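Local coordinates for protein xenavidin (Xenopus tropicalis, PDB 2UYW) that binds biotin in the pocket of an eight-stranded avidin-family beta-barrel, four copies of which make up the assembly, at residues Q4-Q9 with G88-H93; L92-L97 with G115-T120. All coordinates share one frame; numbering follows the deposited sequence.

In the fold
Strand 90-99 runs through both contacts: its start receives the N-terminal segment in interaction 1, and its middle pairs with strand 112-121 in interaction 2. Their segments overlap at L92 and H93, of which L92 touches in both, and their centres lie about 13 Å apart. Interaction 1 is partly buried, at one end of the barrel. Side chains and water do most of its work there, around the glutamate E90, with a small leucine contact reaching inward. Interaction 2 is buried wall: regular antiparallel hydrogen bonds hold the two last strands together, while W96 and N117 face biotin and M95 and A116 face neighbouring subunits. Chemistry thus shifts from charge and water at the barrel end to backbone pairing and ring packing.

Interaction 1 of 2, residues Q4-Q9 with G88-H93; sequences QKCNLQ and GEEILH
E90 reaches from the start of strand 90-99 into the N-terminal segment, and its carboxylate is the polar centre of the contact. E90 OE2 lies 3.2 Å from the backbone N of C6, a weak hydrogen bond, while OE1 turns to a salt bridge with R121. Q4 lays its aliphatic part across the glutamate stem, with Q4 CG 3.6 Å from E90 CG; its amide plane is turned 34° from the carboxylate. The bend at Q4 chi2 (-104°) then carries the amide off toward G88. There Q4 NE2 gives a nearly straight hydrogen bond to G88 O (2.8 Å, 168°); the acceptor lies in the plane of the amide, but the donor stands well above the carbonyl plane of G88.

The tight part is at the other end, where L8 CD2 meets L92 CD2 at 3.5 Å, methyl against methyl and closer than usual for two carbons. F63 of strand 62-68 touches both leucines. Between the two ends sits C6, buried and tied by a disulfide to C82 of strand 75-84.

The solvent side is looser. One water is 2.8 Å from E90 OE1 and only weakly bonded to Q4 OE1; a second accepts from the backbone N of K5 and of N7 and gives a weak bond to E90 OE2. Here, then, the loop before strand 10-14 closes over a barrel end, fixed covalently by C6. With an arginine, a backbone N-H and water around it, the carboxylate of E90 is likely to stay ionised despite its burial.

Interaction 2 of 2, residues L92-L97 with G115-T120; sequences LHTMWL and GANTFT. With BTN (biotin), chain C; FMT (formic acid), chain D.
W96 and G115 face each other as an antiparallel hydrogen-bonded pair in the wall of the avidin-type beta-barrel, and the indole lies flat over the glycine. From CB outward, each part of the W96 side chain meets something different. CB leaves on the sheet face that also carries T94, N117 and F119, the face turned to biotin, and chi1 of 53° sets W96 CG between the backbone N and carbonyl carbon, 3.7 Å from G115 O. CD1 then meets the amide of N117. W96 NE1 gives its hydrogen to a water 3.1 Å away, which in turn donates to A116 O. G115 CA makes a CH-pi contact over one face of the five-membered ring, 3.4 Å from W96 CE2. Over the opposite face, biotin C6 comes within 3.5 Å of W96 CE2. CZ2 and CH2 finish over the glycine backbone, where a CB would collide with the ring.

Beside it, N117 OD1 takes a nearly straight hydrogen bond from biotin N1 (3.0 Å, 171°) and another from W78 NE1. Deeper along the strands, T94 grips N117 O twice, through its backbone N and, from above the carbonyl plane, through OG1, which also sits at the edge of the F119 ring. On the outer face, M95 SD packs on A116 CB, and both residues meet their own counterparts in a neighbouring subunit.

Cut back to an alanine, W96 would probably no longer fill the space between G115 and biotin, leaving C6 without this aromatic surface. These strands thus give the pocket an aromatic face for biotin's sulfur-containing ring and an amide oxygen for a ureido N-H; N14, S18, Y35 and others bind elsewhere on the ligand.

Interaction 1 of 2, residues Q4-Q9 with G88-H93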
loop_
_atom_site.group_PDB
_atom_site.type_symbol
_atom_site.label_atom_id
_atom_site.label_comp_id
_atom_site.label_asym_id
_atom_site.label_seq_id
_atom_site.Cartn_x
_atom_site.Cartn_y
_atom_site.Cartn_z
ATOM N N GLN A 4 -7.542 29.781 8.599
ATOM C CA GLN A 4 -7.944 28.480 7.966
ATOM C C GLN A 4 -7.954 27.270 8.916
ATOM O O GLN A 4 -7.175 27.196 9.878
ATOM C CB GLN A 4 -7.072 28.151 6.745
ATOM C CG GLN A 4 -5.574 28.171 7.006
ATOM C CD GLN A 4 -4.905 29.404 6.447
ATOM O OE1 GLN A 4 -5.532 30.196 5.735
ATOM N NE2 GLN A 4 -3.616 29.573 6.756
ATOM N N LYS A 5 -8.830 26.317 8.604
ATOM C CA LYS A 5 -9.217 25.259 9.525
ATOM C C LYS A 5 -9.564 23.996 8.741
ATOM O O LYS A 5 -10.462 23.235 9.136
ATOM C CB LYS A 5 -10.448 25.692 10.332
ATOM C CG LYS A 5 -10.229 26.900 11.249
ATOM C CD LYS A 5 -10.335 26.554 12.724
ATOM C CE LYS A 5 -9.242 25.601 13.189
ATOM N NZ LYS A 5 -9.409 25.292 14.642
ATOM N N CYS A 6 -8.870 23.812 7.615
ATOM C CA CYS A 6 -8.943 22.598 6.809
ATOM C C CYS A 6 -10.307 22.253 6.214
ATOM O O CYS A 6 -10.655 21.076 6.056
ATOM C CB CYS A 6 -8.375 21.433 7.599
ATOM S SG CYS A 6 -6.575 21.486 7.692
ATOM N N ASN A 7 -11.079 23.279 5.870
ATOM C CA ASN A 7 -12.253 23.073 5.024
ATOM C C ASN A 7 -11.734 22.867 3.596
ATOM O O ASN A 7 -11.054 23.746 3.056
ATOM C CB ASN A 7 -13.198 24.268 5.122
ATOM C CG ASN A 7 -14.628 23.913 4.737
ATOM O OD1 ASN A 7 -14.892 23.468 3.617
ATOM N ND2 ASN A 7 -15.567 24.129 5.669
ATOM N N LEU A 8 -12.014 21.708 2.997
ATOM C CA LEU A 8 -11.293 21.305 1.776
ATOM C C LEU A 8 -11.679 22.049 0.485
ATOM O O LEU A 8 -11.010 21.874 -0.542
ATOM C CB LEU A 8 -11.354 19.787 1.557
ATOM C CG LEU A 8 -10.655 18.776 2.487
ATOM C CD1 LEU A 8 -10.866 17.392 1.937
ATOM C CD2 LEU A 8 -9.174 19.030 2.714
ATOM N N GLN A 9 -12.736 22.871 0.544
ATOM C CA GLN A 9 -13.191 23.662 -0.611
ATOM C C GLN A 9 -12.026 24.456 -1.234
ATOM O O GLN A 9 -11.223 25.053 -0.511
ATOM C CB GLN A 9 -14.392 24.576 -0.247
ATOM C CG GLN A 9 -14.165 25.667 0.848
ATOM C CD GLN A 9 -15.368 26.652 1.010
ATOM O OE1 GLN A 9 -16.497 26.238 1.263
ATOM N NE2 GLN A 9 -15.103 27.954 0.884
ATOM N N GLY A 88 1.488 27.850 9.353
ATOM C CA GLY A 88 0.045 28.149 9.433
ATOM C C GLY A 88 -0.705 27.699 8.163
ATOM O O GLY A 88 -1.986 27.720 8.177
ATOM N N GLU A 89 0.208 27.399 7.022
ATOM C CA GLU A 89 -0.325 27.050 5.728
ATOM C C GLU A 89 -0.909 25.657 5.828
ATOM O O GLU A 89 -0.391 24.739 6.519
ATOM C CB GLU A 89 0.790 27.111 4.652
ATOM C CG GLU A 89 1.406 28.484 4.413
ATOM C CD GLU A 89 2.796 28.430 3.801
ATOM O OE1 GLU A 89 3.447 27.284 4.008
ATOM O OE2 GLU A 89 3.199 29.451 3.132
ATOM N N GLU A 90 -2.010 25.484 5.147
ATOM C CA GLU A 90 -2.646 24.152 5.080
ATOM C C GLU A 90 -1.927 23.192 4.144
ATOM O O GLU A 90 -1.516 23.523 3.067
ATOM C CB GLU A 90 -4.091 24.254 4.558
ATOM C CG GLU A 90 -5.090 24.954 5.461
ATOM C CD GLU A 90 -6.324 25.436 4.668
ATOM O OE1 GLU A 90 -6.163 26.026 3.530
ATOM O OE2 GLU A 90 -7.445 25.223 5.160
ATOM N N ILE A 91 -1.887 21.882 4.539
ATOM C CA ILE A 91 -1.243 20.836 3.732
ATOM C C ILE A 91 -2.050 19.543 3.814
ATOM O O ILE A 91 -2.438 19.131 4.914
ATOM C CB ILE A 91 0.223 20.560 4.206
ATOM C CG1 ILE A 91 0.925 19.501 3.345
ATOM C CG2 ILE A 91 0.259 20.130 5.678
ATOM C CD1 ILE A 91 2.474 19.545 3.529
ATOM N N LEU A 92 -2.285 18.896 2.661
ATOM C CA LEU A 92 -2.974 17.601 2.628
ATOM C C LEU A 92 -1.956 16.466 2.476
ATOM O O LEU A 92 -1.269 16.404 1.461
ATOM C CB LEU A 92 -3.964 17.504 1.454
ATOM C CG LEU A 92 -4.982 18.634 1.250
ATOM C CD1 LEU A 92 -5.971 18.249 0.160
ATOM C CD2 LEU A 92 -5.694 18.857 2.557
ATOM N N HIS A 93 -1.841 15.599 3.484
ATOM C CA HIS A 93 -0.937 14.437 3.401
ATOM C C HIS A 93 -1.763 13.238 2.964
ATOM O O HIS A 93 -2.674 12.850 3.693
ATOM C CB HIS A 93 -0.309 14.156 4.768
ATOM C CG HIS A 93 0.623 15.230 5.250
ATOM N ND1 HIS A 93 1.916 15.357 4.789
ATOM C CD2 HIS A 93 0.454 16.213 6.164
ATOM C CE1 HIS A 93 2.501 16.374 5.391
ATOM N NE2 HIS A 93 1.639 16.911 6.234
HETATM O O HOH W 1 -7.489 28.473 3.536
HETATM O O HOH W 2 -10.575 26.443 5.863
#

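Interaction 2 of 2, residues L92-L97 with G115-T120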
loop_
_atom_site.group_PDB
_atom_site.type_symbol
_atom_site.label_atom_id
_atom_site.label_comp_id
_atom_site.label_asym_id
_atom_site.label_seq_id
_atom_site.Cartn_x
_atom_site.Cartn_y
_atom_site.Cartn_z
ATOM N N LEU A 92 -2.285 18.896 2.661
ATOM C CA LEU A 92 -2.974 17.601 2.628
ATOM C C LEU A 92 -1.956 16.466 2.476
ATOM O O LEU A 92 -1.269 16.404 1.461
ATOM C CB LEU A 92 -3.964 17.504 1.454
ATOM C CG LEU A 92 -4.982 18.634 1.250
ATOM C CD1 LEU A 92 -5.971 18.249 0.160
ATOM C CD2 LEU A 92 -5.694 18.857 2.557
ATOM N N HIS A 93 -1.841 15.599 3.484
ATOM C CA HIS A 93 -0.937 14.437 3.401
ATOM C C HIS A 93 -1.763 13.238 2.964
ATOM O O HIS A 93 -2.674 12.850 3.693
ATOM C CB HIS A 93 -0.309 14.156 4.768
ATOM C CG HIS A 93 0.623 15.230 5.250
ATOM N ND1 HIS A 93 1.916 15.357 4.789
ATOM C CD2 HIS A 93 0.454 16.213 6.164
ATOM C CE1 HIS A 93 2.501 16.374 5.391
ATOM N NE2 HIS A 93 1.639 16.911 6.234
ATOM N N THR A 94 -1.473 12.652 1.790
ATOM C CA THR A 94 -2.294 11.564 1.229
ATOM C C THR A 94 -1.485 10.316 0.798
ATOM O O THR A 94 -0.266 10.401 0.525
ATOM C CB THR A 94 -3.136 12.032 0.012
ATOM O OG1 THR A 94 -2.311 12.127 -1.152
ATOM C CG2 THR A 94 -3.747 13.445 0.292
ATOM N N MET A 95 -2.195 9.186 0.761
ATOM C CA MET A 95 -1.738 7.975 0.102
ATOM C C MET A 95 -2.813 7.628 -0.922
ATOM O O MET A 95 -4.004 7.922 -0.700
ATOM C CB MET A 95 -1.578 6.826 1.099
ATOM C CG MET A 95 -0.534 7.072 2.171
ATOM S SD MET A 95 1.135 6.995 1.489
ATOM C CE MET A 95 1.313 5.325 0.937
ATOM N N TRP A 96 -2.421 6.975 -2.012
ATOM C CA TRP A 96 -3.350 6.665 -3.106
ATOM C C TRP A 96 -3.146 5.217 -3.582
ATOM O O TRP A 96 -2.043 4.642 -3.420
ATOM C CB TRP A 96 -3.214 7.657 -4.290
ATOM C CG TRP A 96 -1.813 7.862 -4.892
ATOM C CD1 TRP A 96 -0.954 8.921 -4.673
ATOM C CD2 TRP A 96 -1.160 7.017 -5.859
ATOM N NE1 TRP A 96 0.206 8.757 -5.412
ATOM C CE2 TRP A 96 0.102 7.614 -6.155
ATOM C CE3 TRP A 96 -1.500 5.801 -6.476
ATOM C CZ2 TRP A 96 1.022 7.043 -7.057
ATOM C CZ3 TRP A 96 -0.568 5.222 -7.385
ATOM C CH2 TRP A 96 0.663 5.859 -7.671
ATOM N N LEU A 97 -4.210 4.662 -4.127
ATOM C CA LEU A 97 -4.215 3.373 -4.858
ATOM C C LEU A 97 -4.737 3.660 -6.261
ATOM O O LEU A 97 -5.814 4.260 -6.423
ATOM C CB LEU A 97 -5.161 2.364 -4.182
ATOM C CG LEU A 97 -4.714 1.941 -2.785
ATOM C CD1 LEU A 97 -5.811 1.086 -2.197
ATOM C CD2 LEU A 97 -3.341 1.156 -2.818
ATOM N N GLY A 115 1.055 4.938 -3.971
ATOM C CA GLY A 115 2.006 6.044 -3.780
ATOM C C GLY A 115 1.517 7.038 -2.732
ATOM O O GLY A 115 0.448 6.841 -2.137
ATOM N N ALA A 116 2.332 8.068 -2.484
ATOM C CA ALA A 116 1.936 9.214 -1.658
ATOM C C ALA A 116 1.805 10.468 -2.523
ATOM O O ALA A 116 2.513 10.631 -3.515
ATOM C CB ALA A 116 2.951 9.456 -0.551
ATOM N N ASN A 117 0.921 11.375 -2.124
ATOM C CA ASN A 117 0.867 12.698 -2.740
ATOM C C ASN A 117 0.743 13.712 -1.616
ATOM O O ASN A 117 0.107 13.439 -0.599
ATOM C CB ASN A 117 -0.373 12.870 -3.638
ATOM C CG ASN A 117 -0.204 12.304 -5.057
ATOM O OD1 ASN A 117 -1.193 12.224 -5.785
ATOM N ND2 ASN A 117 1.035 11.947 -5.462
ATOM N N THR A 118 1.339 14.880 -1.816
ATOM C CA THR A 118 1.233 15.986 -0.873
ATOM C C THR A 118 0.645 17.186 -1.624
ATOM O O THR A 118 1.231 17.631 -2.610
ATOM C CB THR A 118 2.624 16.303 -0.259
ATOM O OG1 THR A 118 3.177 15.111 0.324
ATOM C CG2 THR A 118 2.521 17.374 0.802
ATOM N N PHE A 119 -0.510 17.678 -1.163
ATOM C CA PHE A 119 -1.219 18.813 -1.781
ATOM C C PHE A 119 -1.105 20.062 -0.929
ATOM O O PHE A 119 -1.224 20.012 0.291
ATOM C CB PHE A 119 -2.720 18.516 -1.952
ATOM C CG PHE A 119 -3.018 17.388 -2.900
ATOM C CD1 PHE A 119 -3.228 17.637 -4.256
ATOM C CD2 PHE A 119 -3.094 16.068 -2.427
ATOM C CE1 PHE A 119 -3.513 16.602 -5.144
ATOM C CE2 PHE A 119 -3.352 15.000 -3.307
ATOM C CZ PHE A 119 -3.571 15.256 -4.665
ATOM N N THR A 120 -0.912 21.188 -1.601
ATOM C CA THR A 120 -0.938 22.488 -0.942
ATOM C C THR A 120 -1.788 23.417 -1.797
ATOM O O THR A 120 -2.030 23.123 -2.967
ATOM C CB THR A 120 0.474 23.107 -0.804
ATOM O OG1 THR A 120 1.131 23.105 -2.083
ATOM C CG2 THR A 120 1.342 22.359 0.239
HETATM C C11 BTN C . -4.315 6.636 -15.959
HETATM O O11 BTN C . -4.895 5.609 -16.398
HETATM O O12 BTN C . -3.147 6.891 -16.362
HETATM C C10 BTN C . -5.031 7.570 -15.004
HETATM C C9 BTN C . -4.202 8.711 -14.424
HETATM C C8 BTN C . -3.494 8.296 -13.117
HETATM C C7 BTN C . -2.655 9.416 -12.528
HETATM C C2 BTN C . -2.057 9.116 -11.149
HETATM S S1 BTN C . -3.198 9.032 -9.892
HETATM C C6 BTN C . -1.859 9.015 -8.675
HETATM C C5 BTN C . -0.815 9.993 -9.208
HETATM N N1 BTN C . -1.084 11.299 -8.675
HETATM C C3 BTN C . -1.396 12.155 -9.658
HETATM O O3 BTN C . -1.717 13.487 -9.393
HETATM N N2 BTN C . -1.397 11.567 -10.840
HETATM C C4 BTN C . -1.009 10.154 -10.707
HETATM C C FMT D . 3.043 14.498 -5.084
HETATM O O1 FMT D . 3.723 13.547 -4.686
HETATM O O2 FMT D . 2.589 15.270 -4.260
HETATM O O HOH W 3 2.333 13.396 2.272
HETATM O O HOH W 4 2.846 9.985 -6.566
#